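Local coordinates for ssDNA binding protein (PDB 4PSM), which binds single-stranded DNA, probably entrapping it in a tunnel system formed between its subunits, at residues 66-69 against 74-77; 48-53 against 80-85. All coordinates share one frame; numbering follows the deposited sequence.

In the fold
Contact 1 (66-69 against 74-77) and contact 2 (48-53 against 80-85) lie on the same side of the chain's centre, their own centres about 16 Å apart. Both use strand 74-87, an outer strand of the three-stranded antiparallel sheet within this chain. Contact 1 pairs it with the middle strand, 61-71; contact 2 sets helix 33-53 against it further along. In chain order come 48-53, 66-69, 74-77 and 80-85, so the strand pairing falls between the two partners of the helix contact. A probable hydrogen bond from Asp67 N to Ser81 OG (2.9 Å) joins the two regions directly. Both belong to the compact helix-and-sheet part of the chain, which precedes the long helix 93-141.

Contact 1: 66-69 against 74-77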
loop_
_atom_site.group_PDB
_atom_site.type_symbol
_atom_site.label_atom_id
_atom_site.label_comp_id
_atom_site.label_asym_id
_atom_site.label_seq_id
_atom_site.Cartn_x
_atom_site.Cartn_y
_atom_site.Cartn_z
ATOM N N VAL A 66 5.055 31.120 26.387
ATOM C CA VAL A 66 4.350 30.702 27.582
ATOM C C VAL A 66 4.955 29.418 28.110
ATOM O O VAL A 66 5.174 28.464 27.363
ATOM C CB VAL A 66 2.839 30.521 27.325
ATOM C CG1 VAL A 66 2.596 29.381 26.352
ATOM C CG2 VAL A 66 2.101 30.283 28.638
ATOM N N ASP A 67 5.254 29.418 29.401
ATOM C CA ASP A 67 5.721 28.219 30.067
ATOM C C ASP A 67 4.517 27.395 30.478
ATOM O O ASP A 67 3.427 27.931 30.721
ATOM C CB ASP A 67 6.580 28.566 31.282
ATOM C CG ASP A 67 7.956 29.069 30.893
ATOM O OD1 ASP A 67 8.895 28.248 30.837
ATOM O OD2 ASP A 67 8.095 30.283 30.639
ATOM N N PHE A 68 4.713 26.085 30.525
ATOM C CA PHE A 68 3.656 25.168 30.907
ATOM C C PHE A 68 4.301 23.924 31.483
ATOM O O PHE A 68 5.498 23.693 31.315
ATOM C CB PHE A 68 2.799 24.803 29.695
ATOM C CG PHE A 68 3.515 23.941 28.691
ATOM C CD1 PHE A 68 3.342 22.566 28.687
ATOM C CD2 PHE A 68 4.372 24.508 27.758
ATOM C CE1 PHE A 68 4.005 21.768 27.768
ATOM C CE2 PHE A 68 5.038 23.716 26.838
ATOM C CZ PHE A 68 4.851 22.343 26.842
ATOM N N ASN A 69 3.507 23.126 32.175
ATOM C CA ASN A 69 4.006 21.876 32.703
ATOM C C ASN A 69 3.096 20.732 32.311
ATOM O O ASN A 69 1.890 20.916 32.126
ATOM C CB ASN A 69 4.145 21.952 34.219
ATOM C CG ASN A 69 5.568 21.746 34.674
ATOM O OD1 ASN A 69 6.029 20.611 34.817
ATOM N ND2 ASN A 69 6.280 22.843 34.905
ATOM N N LYS A 74 -1.333 15.852 31.439
ATOM C CA LYS A 74 -2.181 17.019 31.197
ATOM C C LYS A 74 -1.344 18.284 31.104
ATOM O O LYS A 74 -0.467 18.520 31.929
ATOM C CB LYS A 74 -3.222 17.178 32.308
ATOM C CG LYS A 74 -4.296 16.110 32.319
ATOM C CD LYS A 74 -5.475 16.513 31.452
ATOM C CE LYS A 74 -6.618 15.521 31.589
ATOM N NZ LYS A 74 -7.855 16.005 30.917
ATOM N N ILE A 75 -1.610 19.098 30.093
ATOM C CA ILE A 75 -0.893 20.359 29.942
ATOM C C ILE A 75 -1.487 21.416 30.870
ATOM O O ILE A 75 -2.656 21.787 30.746
ATOM C CB ILE A 75 -0.912 20.861 28.479
ATOM C CG1 ILE A 75 -0.228 19.847 27.559
ATOM C CG2 ILE A 75 -0.226 22.217 28.365
ATOM C CD1 ILE A 75 -0.344 20.176 26.093
ATOM N N VAL A 76 -0.682 21.883 31.816
ATOM C CA VAL A 76 -1.119 22.946 32.713
ATOM C C VAL A 76 -0.372 24.238 32.387
ATOM O O VAL A 76 0.843 24.350 32.562
ATOM C CB VAL A 76 -1.001 22.555 34.219
ATOM C CG1 VAL A 76 -1.216 21.051 34.404
ATOM C CG2 VAL A 76 0.326 22.988 34.808
ATOM N N TRP A 77 -1.105 25.206 31.859
ATOM C CA TRP A 77 -0.493 26.461 31.477
ATOM C C TRP A 77 -0.128 27.241 32.726
ATOM O O TRP A 77 -0.777 27.113 33.762
ATOM C CB TRP A 77 -1.439 27.287 30.604
ATOM C CG TRP A 77 -1.785 26.642 29.294
ATOM C CD1 TRP A 77 -3.013 26.195 28.898
ATOM C CD2 TRP A 77 -0.891 26.375 28.204
ATOM N NE1 TRP A 77 -2.942 25.669 27.627
ATOM C CE2 TRP A 77 -1.650 25.766 27.181
ATOM C CE3 TRP A 77 0.477 26.592 27.994
ATOM C CZ2 TRP A 77 -1.089 25.375 25.967
ATOM C CZ3 TRP A 77 1.035 26.196 26.791
ATOM C CH2 TRP A 77 0.252 25.593 25.792
#
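Phe68 and Trp77 sit opposite each other as a non-hydrogen-bonded antiparallel pair, with Phe68 CB against Trp77 CE3 at 3.4 Å. Their rings meet obliquely, the Phe68 centroid 5.4 Å from that of the indole six-membered ring and the planes at 61°. With CG set between the backbone N and the carbonyl carbon (chi1 69°), the Phe68 ring brings CD1 to within 3.6 Å of Ile75 CG2. That same Ile75 methyl lies over the centre of one indole face, 3.9 Å above the plane, and so touches both aromatic side chains. Val66 crosses Trp77 at about a right angle, its CG1 3.6 Å from Trp77 CZ3. All of these residues belong to the beta hairpin of strands 61-71 and 74-87. Here Asn69 and Val76 form the hydrogen-bonded pair: Val76 N reaches Asn69 O at 2.8 Å in an almost straight bond (177°), and Asn69 N returns to Val76 O at 3.0 Å. Replacing Phe68 with an alanine would remove the phenyl ring packed near Trp77 CZ3 and probably leave Ile75 CG2 with the indole as its one aromatic neighbour in the hairpin pair. Further out, Leu23 of helix 15-26 touches Ile75 and Trp77, Ile26 touches Phe68, and Leu43 of helix 33-53 packs on Val66 and Trp77. A hydrogen bond from Trp77 NE1 to Ala39 O satisfies the indole nitrogen and helps fix the ring's rotation.

Contact 2: 48-53 against 80-85; sequences FEKLQE and DSLEIE
Ile84 turns its side chain toward helix 33-53 and meets Lys50 and Leu51 with two different branches. Its CG2 methyl, anti to the backbone N, lies 3.7 Å from Leu51 CD2, the closest approach between the two segments. Its other branch runs out straight (chi2 179°) and carries CD1 to Lys50 CB at 3.9 Å. The isoleucine thus fits against two consecutive helix residues, one methyl to each. Leu51 leaves the helix at an angle to the strand; its CD2 branch closes the distance, and the leucine and isoleucine pass each other at a slant. Lys50 behaves differently. Its CB points to the strand, but beyond CG the chain stretches out alongside Leu82, where CD comes only loosely near Leu82 CD2 at 4.4 Å. The lysine therefore contributes its aliphatic part. No hydrogen bond joins the segments, and the backbones stay well apart, with 8.4 Å between Leu51 CA and Ile84 CA. The contact is small, burying 149 Å² in all. Around it, Leu51 also touches Tyr15 of helix 15-26, and Leu82 rests on Ile64 and Val66 of the neighbouring strand 61-71. Glu83 and Glu85, which bond through their backbones to Ser65 and Arg63, hold this part of the chain in the sheet. The arrangement is helix-on-sheet (alpha+beta) packing, in which the C-terminal end of helix 33-53 lies through aliphatic side chains against an outermost strand, within this chain, of the antiparallel sheet.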
loop_
_atom_site.group_PDB
_atom_site.type_symbol
_atom_site.label_atom_id
_atom_site.label_comp_id
_atom_site.label_asym_id
_atom_site.label_seq_id
_atom_site.Cartn_x
_atom_site.Cartn_y
_atom_site.Cartn_z
ATOM N N PHE A 48 -6.594 35.342 22.463
ATOM C CA PHE A 48 -7.461 36.121 21.597
ATOM C C PHE A 48 -8.154 37.248 22.340
ATOM O O PHE A 48 -8.414 38.300 21.763
ATOM C CB PHE A 48 -8.509 35.233 20.939
ATOM C CG PHE A 48 -9.423 35.973 20.012
ATOM C CD1 PHE A 48 -9.086 36.140 18.682
ATOM C CD2 PHE A 48 -10.613 36.516 20.470
ATOM C CE1 PHE A 48 -9.926 36.817 17.817
ATOM C CE2 PHE A 48 -11.454 37.205 19.612
ATOM C CZ PHE A 48 -11.112 37.346 18.280
ATOM N N GLU A 49 -8.477 37.015 23.608
ATOM C CA GLU A 49 -9.060 38.060 24.436
ATOM C C GLU A 49 -8.052 39.194 24.600
ATOM O O GLU A 49 -8.385 40.352 24.408
ATOM C CB GLU A 49 -9.475 37.506 25.799
ATOM C CG GLU A 49 -10.618 36.500 25.736
ATOM C CD GLU A 49 -10.899 35.847 27.077
ATOM O OE1 GLU A 49 -9.974 35.781 27.916
ATOM O OE2 GLU A 49 -12.045 35.399 27.292
ATOM N N LYS A 50 -6.815 38.839 24.931
ATOM C CA LYS A 50 -5.747 39.806 25.094
ATOM C C LYS A 50 -5.431 40.545 23.798
ATOM O O LYS A 50 -5.238 41.756 23.811
ATOM C CB LYS A 50 -4.498 39.135 25.664
ATOM C CG LYS A 50 -4.767 38.385 26.960
ATOM C CD LYS A 50 -3.552 38.355 27.868
ATOM C CE LYS A 50 -3.969 38.062 29.302
ATOM N NZ LYS A 50 -2.853 38.247 30.268
ATOM N N LEU A 51 -5.389 39.827 22.679
ATOM C CA LEU A 51 -5.170 40.478 21.388
ATOM C C LEU A 51 -6.264 41.497 21.095
ATOM O O LEU A 51 -5.998 42.541 20.507
ATOM C CB LEU A 51 -5.094 39.467 20.237
ATOM C CG LEU A 51 -3.978 38.426 20.308
ATOM C CD1 LEU A 51 -3.970 37.467 19.108
ATOM C CD2 LEU A 51 -2.615 39.038 20.576
ATOM N N GLN A 52 -7.493 41.185 21.498
ATOM C CA GLN A 52 -8.609 42.115 21.356
ATOM C C GLN A 52 -8.363 43.362 22.203
ATOM O O GLN A 52 -8.478 44.486 21.725
ATOM C CB GLN A 52 -9.920 41.459 21.791
ATOM C CG GLN A 52 -10.718 40.807 20.673
ATOM C CD GLN A 52 -12.131 40.452 21.106
ATOM O OE1 GLN A 52 -12.478 40.552 22.285
ATOM N NE2 GLN A 52 -12.956 40.045 20.151
ATOM N N GLU A 53 -8.020 43.146 23.466
ATOM C CA GLU A 53 -7.788 44.223 24.406
ATOM C C GLU A 53 -6.623 45.093 23.942
ATOM O O GLU A 53 -6.612 46.295 24.171
ATOM C CB GLU A 53 -7.502 43.649 25.797
ATOM C CG GLU A 53 -7.765 44.617 26.940
ATOM C CD GLU A 53 -9.246 44.824 27.201
ATOM O OE1 GLU A 53 -9.892 43.895 27.732
ATOM O OE2 GLU A 53 -9.765 45.914 26.877
ATOM N N ASP A 80 0.761 33.203 34.074
ATOM C CA ASP A 80 1.632 34.282 34.516
ATOM C C ASP A 80 2.781 34.480 33.533
ATOM O O ASP A 80 3.169 35.608 33.240
ATOM C CB ASP A 80 2.180 33.985 35.914
ATOM C CG ASP A 80 1.083 33.693 36.921
ATOM O OD1 ASP A 80 0.632 34.639 37.602
ATOM O OD2 ASP A 80 0.674 32.515 37.030
ATOM N N SER A 81 3.313 33.375 33.022
ATOM C CA SER A 81 4.481 33.402 32.140
ATOM C C SER A 81 4.170 33.847 30.706
ATOM O O SER A 81 5.084 34.031 29.904
ATOM C CB SER A 81 5.146 32.021 32.109
ATOM O OG SER A 81 4.272 31.041 31.555
ATOM N N LEU A 82 2.891 34.017 30.383
ATOM C CA LEU A 82 2.491 34.350 29.018
ATOM C C LEU A 82 2.953 35.733 28.590
ATOM O O LEU A 82 2.652 36.735 29.240
ATOM C CB LEU A 82 0.978 34.263 28.842
ATOM C CG LEU A 82 0.522 34.677 27.446
ATOM C CD1 LEU A 82 1.007 33.669 26.410
ATOM C CD2 LEU A 82 -0.985 34.852 27.383
ATOM N N GLU A 83 3.678 35.774 27.480
ATOM C CA GLU A 83 4.126 37.026 26.896
ATOM C C GLU A 83 3.623 37.133 25.464
ATOM O O GLU A 83 3.738 36.197 24.677
ATOM C CB GLU A 83 5.651 37.128 26.938
ATOM C CG GLU A 83 6.316 36.104 27.847
ATOM C CD GLU A 83 7.743 36.473 28.203
ATOM O OE1 GLU A 83 8.674 35.767 27.761
ATOM O OE2 GLU A 83 7.932 37.467 28.934
ATOM N N ILE A 84 3.041 38.276 25.140
ATOM C CA ILE A 84 2.599 38.546 23.786
ATOM C C ILE A 84 3.292 39.803 23.260
ATOM O O ILE A 84 2.861 40.920 23.539
ATOM C CB ILE A 84 1.076 38.746 23.709
ATOM C CG1 ILE A 84 0.340 37.564 24.336
ATOM C CG2 ILE A 84 0.640 38.948 22.266
ATOM C CD1 ILE A 84 -1.164 37.710 24.309
ATOM N N GLU A 85 4.377 39.613 22.519
ATOM C CA GLU A 85 5.021 40.706 21.813
ATOM C C GLU A 85 4.228 41.016 20.558
ATOM O O GLU A 85 3.838 40.116 19.817
ATOM C CB GLU A 85 6.454 40.336 21.454
ATOM C CG GLU A 85 7.325 40.024 22.662
ATOM C CD GLU A 85 8.696 39.507 22.272
ATOM O OE1 GLU A 85 8.944 39.341 21.060
ATOM O OE2 GLU A 85 9.524 39.264 23.175
#